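Local coordinates for protein threonine phosphate decarboxylase-like enzyme (Sulfurospirillum multivorans, PDB 6OUX) that uses pyridoxal phosphate to decarboxylate L-serine O-phosphate to ethanolamine O-phosphate, a building block of the norcobamide cofactor, at residues 191-196 with 230-235. Numbering follows the deposited sequence.
Sequences KMHILL and FDMYPN
L196, on helix 189-198, and Y233, the first residue to leave helical geometry after helix 227-232, have the nearest CA atoms of 191-196 and 230-235, 7.3 Å apart. Side chains and one water bridge this gap. Y233 reaches across with CG beside its own backbone N (chi1 -60°), which lays the phenol ring against helix 189-198. L196 CB sits over the centre of that ring, 3.8 Å from the centroid and 2° off the normal, a nearly ideal CH-pi contact, while L196 CD1 comes within 3.6 Å of Y233 CD2. The opposite face, toward its rim, is covered by CG of the neighbouring M232, so the ring lies between two aliphatic groups. Its hydroxyl meets H193 one turn before L196: ND1 and Y233 OH are 2.8 Å apart in a nearly straight hydrogen bond (169°), in the imidazole plane and at the edge of the phenol. The two rings meet rim to rim, neither over the other's face. M232 SD approaches the same imidazole obliquely, 3.7 Å from H193 CE1. Beside the rings, a water donates to both L196 O and N235 OD1, and N235 ND2 bonds to V202 O. K197 NZ also bonds to Y233 OH. A phenylalanine in place of Y233 would probably leave H193 ND1 and K197 NZ without their shared hydroxyl partner and the imidazole freer to turn. On the sheet side of the contact, L196 and N235 both touch I205 of strand 204-208, so the pairing joins two helices on one side of the large mixed sheet of this aminotransferase-family fold, just where the chain enters strand 236-241. The buried phenol thus combines apolar contacts on its faces with polar partners at its hydroxyl, and the nearby ammonium of K197 probably disfavours protonation of H193.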
ATOM      1  N   LYS A 191      24.668  -7.092 -23.928  1.00 20.36           N
ATOM      2  CA  LYS A 191      25.691  -6.766 -22.903  1.00 22.20           C
ATOM      3  C   LYS A 191      25.300  -7.178 -21.484  1.00 18.40           C
ATOM      4  O   LYS A 191      26.178  -7.538 -20.706  1.00 16.19           O
ATOM      5  CB  LYS A 191      26.011  -5.283 -22.902  1.00 25.84           C
ATOM      6  CG  LYS A 191      26.435  -4.810 -24.272  1.00 32.60           C
ATOM      7  CD  LYS A 191      27.923  -4.654 -24.423  1.00 40.09           C
ATOM      8  CE  LYS A 191      28.324  -3.191 -24.266  1.00 43.56           C
ATOM      9  NZ  LYS A 191      28.132  -2.429 -25.522  1.00 48.16           N
ATOM     10  N   MET A 192      24.011  -7.115 -21.160  1.00 15.82           N
ATOM     11  CA  MET A 192      23.520  -7.664 -19.904  1.00 16.69           C
ATOM     12  C   MET A 192      23.857  -9.161 -19.777  1.00 16.83           C
ATOM     13  O   MET A 192      24.182  -9.603 -18.670  1.00 17.15           O
ATOM     14  CB  MET A 192      21.975  -7.470 -19.695  1.00 16.42           C
ATOM     15  CG  MET A 192      21.527  -6.116 -19.171  1.00 18.03           C
ATOM     16  SD  MET A 192      22.299  -5.464 -17.624  1.00 19.13           S
ATOM     17  CE  MET A 192      22.280  -6.885 -16.750  1.00  9.97           C
ATOM     18  N   HIS A 193      23.701  -9.939 -20.863  1.00 16.86           N
ATOM     19  CA  HIS A 193      24.062 -11.408 -20.845  1.00 18.20           C
ATOM     20  C   HIS A 193      25.556 -11.643 -20.439  1.00 17.24           C
ATOM     21  O   HIS A 193      25.871 -12.412 -19.523  1.00 18.82           O
ATOM     22  CB  HIS A 193      23.799 -12.054 -22.245  1.00 17.14           C
ATOM     23  CG  HIS A 193      22.386 -12.461 -22.461  1.00 17.34           C
ATOM     24  ND1 HIS A 193      21.783 -13.470 -21.735  1.00 17.25           N
ATOM     25  CD2 HIS A 193      21.458 -12.019 -23.350  1.00 16.95           C
ATOM     26  CE1 HIS A 193      20.528 -13.587 -22.135  1.00 18.29           C
ATOM     27  NE2 HIS A 193      20.306 -12.715 -23.107  1.00 17.76           N
ATOM     28  N   ILE A 194      26.441 -10.910 -21.092  1.00 17.98           N
ATOM     29  CA  ILE A 194      27.889 -10.943 -20.776  1.00 19.90           C
ATOM     30  C   ILE A 194      28.170 -10.617 -19.327  1.00 18.35           C
ATOM     31  O   ILE A 194      28.834 -11.388 -18.621  1.00 18.49           O
ATOM     32  CB  ILE A 194      28.680  -9.993 -21.690  1.00 22.14           C
ATOM     33  CG1 ILE A 194      28.565 -10.477 -23.124  1.00 24.06           C
ATOM     34  CG2 ILE A 194      30.157  -9.923 -21.282  1.00 22.82           C
ATOM     35  CD1 ILE A 194      28.879  -9.378 -24.100  1.00 28.05           C
ATOM     36  N   LEU A 195      27.604  -9.522 -18.847  1.00 17.26           N
ATOM     37  CA  LEU A 195      27.740  -9.130 -17.432  1.00 17.07           C
ATOM     38  C   LEU A 195      27.259 -10.229 -16.510  1.00 18.34           C
ATOM     39  O   LEU A 195      27.994 -10.648 -15.579  1.00 14.57           O
ATOM     40  CB  LEU A 195      27.023  -7.804 -17.170  1.00 19.19           C
ATOM     41  CG  LEU A 195      26.984  -7.236 -15.733  1.00 20.34           C
ATOM     42  CD1 LEU A 195      26.792  -5.724 -15.764  1.00 20.57           C
ATOM     43  CD2 LEU A 195      25.912  -7.892 -14.832  1.00 19.19           C
ATOM     44  N   LEU A 196      26.031 -10.731 -16.772  1.00 16.81           N
ATOM     45  CA  LEU A 196      25.423 -11.733 -15.858  1.00 16.92           C
ATOM     46  C   LEU A 196      26.123 -13.099 -15.884  1.00 15.78           C
ATOM     47  O   LEU A 196      26.219 -13.785 -14.872  1.00 15.56           O
ATOM     48  CB  LEU A 196      23.917 -11.965 -16.160  1.00 14.70           C
ATOM     49  CG  LEU A 196      23.030 -10.752 -15.894  1.00 14.44           C
ATOM     50  CD1 LEU A 196      21.635 -11.023 -16.391  1.00 14.07           C
ATOM     51  CD2 LEU A 196      23.033 -10.391 -14.417  1.00 13.97           C
ATOM     52  N   PHE A 230      15.797 -13.341 -16.045  1.00 12.34           N
ATOM     53  CA  PHE A 230      15.276 -14.109 -14.934  1.00 12.51           C
ATOM     54  C   PHE A 230      15.274 -15.597 -15.248  1.00 11.86           C
ATOM     55  O   PHE A 230      15.728 -16.418 -14.414  1.00 12.00           O
ATOM     56  CB  PHE A 230      13.844 -13.662 -14.583  1.00 13.76           C
ATOM     57  CG  PHE A 230      13.233 -14.457 -13.441  1.00 12.99           C
ATOM     58  CD1 PHE A 230      13.750 -14.339 -12.210  1.00 13.18           C
ATOM     59  CD2 PHE A 230      12.169 -15.317 -13.643  1.00 13.49           C
ATOM     60  CE1 PHE A 230      13.206 -15.011 -11.141  1.00 13.70           C
ATOM     61  CE2 PHE A 230      11.617 -16.024 -12.600  1.00 13.84           C
ATOM     62  CZ  PHE A 230      12.140 -15.881 -11.352  1.00 13.50           C
ATOM     63  N   ASP A 231      14.859 -15.964 -16.458  1.00 11.71           N
ATOM     64  CA  ASP A 231      14.769 -17.384 -16.782  1.00 12.98           C
ATOM     65  C   ASP A 231      16.118 -18.114 -16.907  1.00 13.02           C
ATOM     66  O   ASP A 231      16.198 -19.321 -16.578  1.00 12.27           O
ATOM     67  CB  ASP A 231      13.967 -17.634 -18.037  1.00 13.40           C
ATOM     68  CG  ASP A 231      12.505 -17.375 -17.870  1.00 14.06           C
ATOM     69  OD1 ASP A 231      11.944 -17.289 -16.728  1.00 16.01           O
ATOM     70  OD2 ASP A 231      11.934 -17.236 -18.962  1.00 15.20           O
ATOM     71  N   MET A 232      17.157 -17.377 -17.333  1.00 12.46           N
ATOM     72  CA  MET A 232      18.437 -17.947 -17.646  1.00 12.51           C
ATOM     73  C   MET A 232      19.407 -17.956 -16.452  1.00 13.31           C
ATOM     74  O   MET A 232      20.215 -18.853 -16.350  1.00 13.00           O
ATOM     75  CB  MET A 232      19.070 -17.208 -18.861  1.00 12.67           C
ATOM     76  CG  MET A 232      20.423 -17.794 -19.349  1.00 13.34           C
ATOM     77  SD  MET A 232      20.983 -17.092 -20.923  1.00 10.79           S
ATOM     78  CE  MET A 232      19.589 -17.426 -21.948  1.00 14.20           C
ATOM     79  N   TYR A 233      19.330 -16.970 -15.551  1.00 13.47           N
ATOM     80  CA  TYR A 233      20.342 -16.739 -14.532  1.00 13.39           C
ATOM     81  C   TYR A 233      19.741 -16.908 -13.143  1.00 15.03           C
ATOM     82  O   TYR A 233      18.965 -16.075 -12.697  1.00 15.16           O
ATOM     83  CB  TYR A 233      20.952 -15.373 -14.706  1.00 14.01           C
ATOM     84  CG  TYR A 233      21.610 -15.187 -16.046  1.00 14.22           C
ATOM     85  CD1 TYR A 233      22.819 -15.838 -16.355  1.00 14.42           C
ATOM     86  CD2 TYR A 233      20.982 -14.449 -17.061  1.00 13.72           C
ATOM     87  CE1 TYR A 233      23.387 -15.706 -17.584  1.00 13.99           C
ATOM     88  CE2 TYR A 233      21.540 -14.349 -18.289  1.00 13.14           C
ATOM     89  CZ  TYR A 233      22.750 -14.949 -18.534  1.00 13.64           C
ATOM     90  OH  TYR A 233      23.274 -14.797 -19.782  1.00 13.80           O
ATOM     91  N   PRO A 234      20.104 -17.978 -12.411  1.00 14.19           N
ATOM     92  CA  PRO A 234      19.426 -18.258 -11.131  1.00 14.72           C
ATOM     93  C   PRO A 234      19.667 -17.263  -9.990  1.00 14.14           C
ATOM     94  O   PRO A 234      18.967 -17.322  -8.994  1.00 13.77           O
ATOM     95  CB  PRO A 234      19.980 -19.646 -10.732  1.00 15.45           C
ATOM     96  CG  PRO A 234      21.262 -19.742 -11.440  1.00 15.86           C
ATOM     97  CD  PRO A 234      21.072 -19.018 -12.743  1.00 14.82           C
ATOM     98  N   ASN A 235      20.605 -16.333 -10.157  1.00 13.39           N
ATOM     99  CA  ASN A 235      20.829 -15.297  -9.163  1.00 12.73           C
ATOM    100  C   ASN A 235      20.107 -13.964  -9.466  1.00 11.35           C
ATOM    101  O   ASN A 235      20.294 -13.010  -8.729  1.00 12.56           O
ATOM    102  CB  ASN A 235      22.314 -15.016  -8.936  1.00 12.07           C
ATOM    103  CG  ASN A 235      22.993 -14.472 -10.138  1.00 12.96           C
ATOM    104  OD1 ASN A 235      22.465 -14.555 -11.266  1.00 13.56           O
ATOM    105  ND2 ASN A 235      24.229 -14.055  -9.959  1.00 12.26           N
TER
HETATM  106  O   HOH W   1      24.339 -14.430 -13.158  1.00 18.84           O